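Local coordinates for protein ABC-type metal ion transport system, periplasmic component (Vibrio vulnificus, PDB 3K2D) that binds methionine between its two alpha/beta lobes, probably as the substrate-binding lipoprotein of an ABC transporter, and activates Toll-like receptor 2, at residues A21-K26 with E226-A231. The protein carries 4 engineered substitutions. Sequence-based numbering, arbitrary orientation.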
ATOM      1  N   ALA A  21     -10.564  -4.796   6.962  1.00 19.26           N
ATOM      2  CA  ALA A  21     -10.639  -4.085   8.228  1.00 19.54           C
ATOM      3  C   ALA A  21     -11.963  -4.343   8.921  1.00 19.61           C
ATOM      4  O   ALA A  21     -12.037  -4.372  10.146  1.00 19.92           O
ATOM      5  CB  ALA A  21     -10.451  -2.594   7.999  1.00 17.12           C
ATOM      6  N   GLU A  22     -13.007  -4.531   8.122  1.00 21.81           N
ATOM      7  CA  GLU A  22     -14.339  -4.790   8.639  1.00 23.46           C
ATOM      8  C   GLU A  22     -14.353  -6.089   9.439  1.00 22.32           C
ATOM      9  O   GLU A  22     -14.963  -6.172  10.506  1.00 24.75           O
ATOM     10  CB  GLU A  22     -15.332  -4.898   7.492  1.00 26.79           C
ATOM     11  CG  GLU A  22     -16.691  -4.293   7.787  1.00 32.87           C
ATOM     12  CD  GLU A  22     -16.803  -2.865   7.281  1.00 37.30           C
ATOM     13  OE1 GLU A  22     -16.635  -2.662   6.055  1.00 38.34           O
ATOM     14  OE2 GLU A  22     -17.056  -1.950   8.100  1.00 38.74           O
ATOM     15  N   VAL A  23     -13.679  -7.108   8.927  1.00 19.56           N
ATOM     16  CA  VAL A  23     -13.643  -8.379   9.624  1.00 17.39           C
ATOM     17  C   VAL A  23     -12.840  -8.234  10.908  1.00 17.48           C
ATOM     18  O   VAL A  23     -13.246  -8.721  11.959  1.00 17.17           O
ATOM     19  CB  VAL A  23     -13.036  -9.463   8.736  1.00 17.02           C
ATOM     20  CG1 VAL A  23     -13.123 -10.820   9.429  1.00 14.50           C
ATOM     21  CG2 VAL A  23     -13.761  -9.478   7.407  1.00 14.57           C
ATOM     22  N   ALA A  24     -11.700  -7.559  10.818  1.00 18.14           N
ATOM     23  CA  ALA A  24     -10.858  -7.326  11.981  1.00 17.58           C
ATOM     24  C   ALA A  24     -11.699  -6.656  13.068  1.00 18.71           C
ATOM     25  O   ALA A  24     -11.628  -7.020  14.245  1.00 19.22           O
ATOM     26  CB  ALA A  24      -9.690  -6.437  11.601  1.00 18.43           C
ATOM     27  N   ALA A  25     -12.502  -5.675  12.665  1.00 19.81           N
ATOM     28  CA  ALA A  25     -13.365  -4.960  13.600  1.00 21.46           C
ATOM     29  C   ALA A  25     -14.376  -5.940  14.179  1.00 23.45           C
ATOM     30  O   ALA A  25     -14.769  -5.843  15.340  1.00 24.87           O
ATOM     31  CB  ALA A  25     -14.092  -3.842  12.886  1.00 19.51           C
ATOM     32  N   LYS A  26     -14.802  -6.882  13.351  1.00 23.83           N
ATOM     33  CA  LYS A  26     -15.753  -7.875  13.785  1.00 24.22           C
ATOM     34  C   LYS A  26     -15.080  -8.726  14.868  1.00 24.89           C
ATOM     35  O   LYS A  26     -15.618  -8.899  15.965  1.00 25.51           O
ATOM     36  CB  LYS A  26     -16.170  -8.728  12.581  1.00 25.65           C
ATOM     37  CG  LYS A  26     -17.125  -9.871  12.882  1.00 27.54           C
ATOM     38  CD  LYS A  26     -17.319 -10.743  11.649  1.00 30.49           C
ATOM     39  CE  LYS A  26     -18.086 -12.028  11.965  1.00 31.93           C
ATOM     40  NZ  LYS A  26     -17.317 -12.968  12.844  1.00 31.16           N
ATOM     41  N   GLU A 226      -6.711 -15.759  12.484  1.00 30.93           N
ATOM     42  CA  GLU A 226      -6.899 -16.637  11.341  1.00 31.84           C
ATOM     43  C   GLU A 226      -8.151 -16.241  10.551  1.00 30.60           C
ATOM     44  O   GLU A 226      -8.178 -16.361   9.323  1.00 31.00           O
ATOM     45  CB  GLU A 226      -7.022 -18.083  11.818  1.00 34.78           C
ATOM     46  CG  GLU A 226      -6.684 -19.130  10.769  1.00 42.79           C
ATOM     47  CD  GLU A 226      -5.180 -19.302  10.573  1.00 48.15           C
ATOM     48  OE1 GLU A 226      -4.470 -19.495  11.588  1.00 50.66           O
ATOM     49  OE2 GLU A 226      -4.710 -19.254   9.409  1.00 49.50           O
ATOM     50  N   GLU A 227      -9.179 -15.761  11.254  1.00 28.71           N
ATOM     51  CA  GLU A 227     -10.426 -15.361  10.603  1.00 27.11           C
ATOM     52  C   GLU A 227     -10.206 -14.251   9.583  1.00 26.64           C
ATOM     53  O   GLU A 227     -10.612 -14.368   8.428  1.00 26.41           O
ATOM     54  CB  GLU A 227     -11.461 -14.897  11.631  1.00 26.24           C
ATOM     55  CG  GLU A 227     -12.877 -14.842  11.068  1.00 29.83           C
ATOM     56  CD  GLU A 227     -13.914 -14.372  12.079  1.00 31.63           C
ATOM     57  OE1 GLU A 227     -13.801 -14.741  13.266  1.00 33.49           O
ATOM     58  OE2 GLU A 227     -14.855 -13.645  11.683  1.00 32.29           O
ATOM     59  N   VAL A 228      -9.557 -13.175  10.012  1.00 25.45           N
ATOM     60  CA  VAL A 228      -9.294 -12.059   9.120  1.00 23.01           C
ATOM     61  C   VAL A 228      -8.433 -12.511   7.951  1.00 22.89           C
ATOM     62  O   VAL A 228      -8.672 -12.121   6.809  1.00 21.72           O
ATOM     63  CB  VAL A 228      -8.587 -10.906   9.865  1.00 22.43           C
ATOM     64  CG1 VAL A 228      -8.162  -9.806   8.876  1.00 18.33           C
ATOM     65  CG2 VAL A 228      -9.528 -10.341  10.930  1.00 20.72           C
ATOM     66  N   TYR A 229      -7.440 -13.343   8.237  1.00 22.95           N
ATOM     67  CA  TYR A 229      -6.548 -13.826   7.195  1.00 23.38           C
ATOM     68  C   TYR A 229      -7.360 -14.555   6.140  1.00 24.51           C
ATOM     69  O   TYR A 229      -7.185 -14.328   4.936  1.00 22.33           O
ATOM     70  CB  TYR A 229      -5.497 -14.757   7.792  1.00 23.90           C
ATOM     71  CG  TYR A 229      -4.595 -15.408   6.766  1.00 26.32           C
ATOM     72  CD1 TYR A 229      -3.787 -14.640   5.924  1.00 27.91           C
ATOM     73  CD2 TYR A 229      -4.528 -16.796   6.655  1.00 26.36           C
ATOM     74  CE1 TYR A 229      -2.929 -15.242   4.997  1.00 28.77           C
ATOM     75  CE2 TYR A 229      -3.675 -17.406   5.738  1.00 28.75           C
ATOM     76  CZ  TYR A 229      -2.879 -16.625   4.914  1.00 29.24           C
ATOM     77  OH  TYR A 229      -2.026 -17.233   4.023  1.00 30.24           O
ATOM     78  N   THR A 230      -8.251 -15.430   6.601  1.00 25.80           N
ATOM     79  CA  THR A 230      -9.113 -16.190   5.708  1.00 27.54           C
ATOM     80  C   THR A 230      -9.941 -15.233   4.854  1.00 28.86           C
ATOM     81  O   THR A 230     -10.040 -15.403   3.638  1.00 31.36           O
ATOM     82  CB  THR A 230     -10.063 -17.100   6.502  1.00 28.11           C
ATOM     83  OG1 THR A 230      -9.301 -18.118   7.160  1.00 27.97           O
ATOM     84  CG2 THR A 230     -11.084 -17.746   5.581  1.00 25.90           C
ATOM     85  N   ALA A 231     -10.526 -14.224   5.492  1.00 28.23           N
ATOM     86  CA  ALA A 231     -11.332 -13.245   4.779  1.00 28.22           C
ATOM     87  C   ALA A 231     -10.481 -12.478   3.779  1.00 28.88           C
ATOM     88  O   ALA A 231     -10.939 -12.166   2.680  1.00 29.63           O
ATOM     89  CB  ALA A 231     -11.979 -12.284   5.760  1.00 26.75           C
TER
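V23 and V228 have the nearest CA atoms, 5.7 Å apart, between helix segments 21-26 and 226-231, which run nearly antiparallel at 159° with their axes 9.0 Å apart. V23 points at the second helix and directs its two methyls to different residues. Its CG1, anti to the backbone N (chi1 -175°), lies 3.9 Å from V228 CG2, while its CG2 meets the methyl of A231, with V23 CG2 and A231 CB 3.7 Å apart. The two valine side chains slide past each other in opposite directions, and the CG2 methyl of V228 also packs on A24. There it meets main chain as well as side chain: V228 CG2 is 3.5 Å from A24 CA and 4.0 Å from A24 CB. The short side chains of A24 and A231 thus let a valine methyl from the opposing helix settle close to each. At the more exposed margin, K26 and E227 form a salt bridge, K26 NZ donating to the syn lone pair of E227 OE2 at 2.8 Å. The two side chains cross at about a right angle, the lysine turning at its last torsion (chi4 -67°) and the glutamate extended beyond CG. E30, one turn further along helix 16-32, is a second carboxylate partner of K26 NZ and also touches E227. The contact is helix-to-helix packing that joins the C-terminal helix 226-235 to helix 16-32 of the lobe built on the mixed five-stranded sheet that includes strands 8-13 and 36-41; A21 and A25 pack on strand 36-41, and A24 also touches F219 and Y223 of helix 214-223.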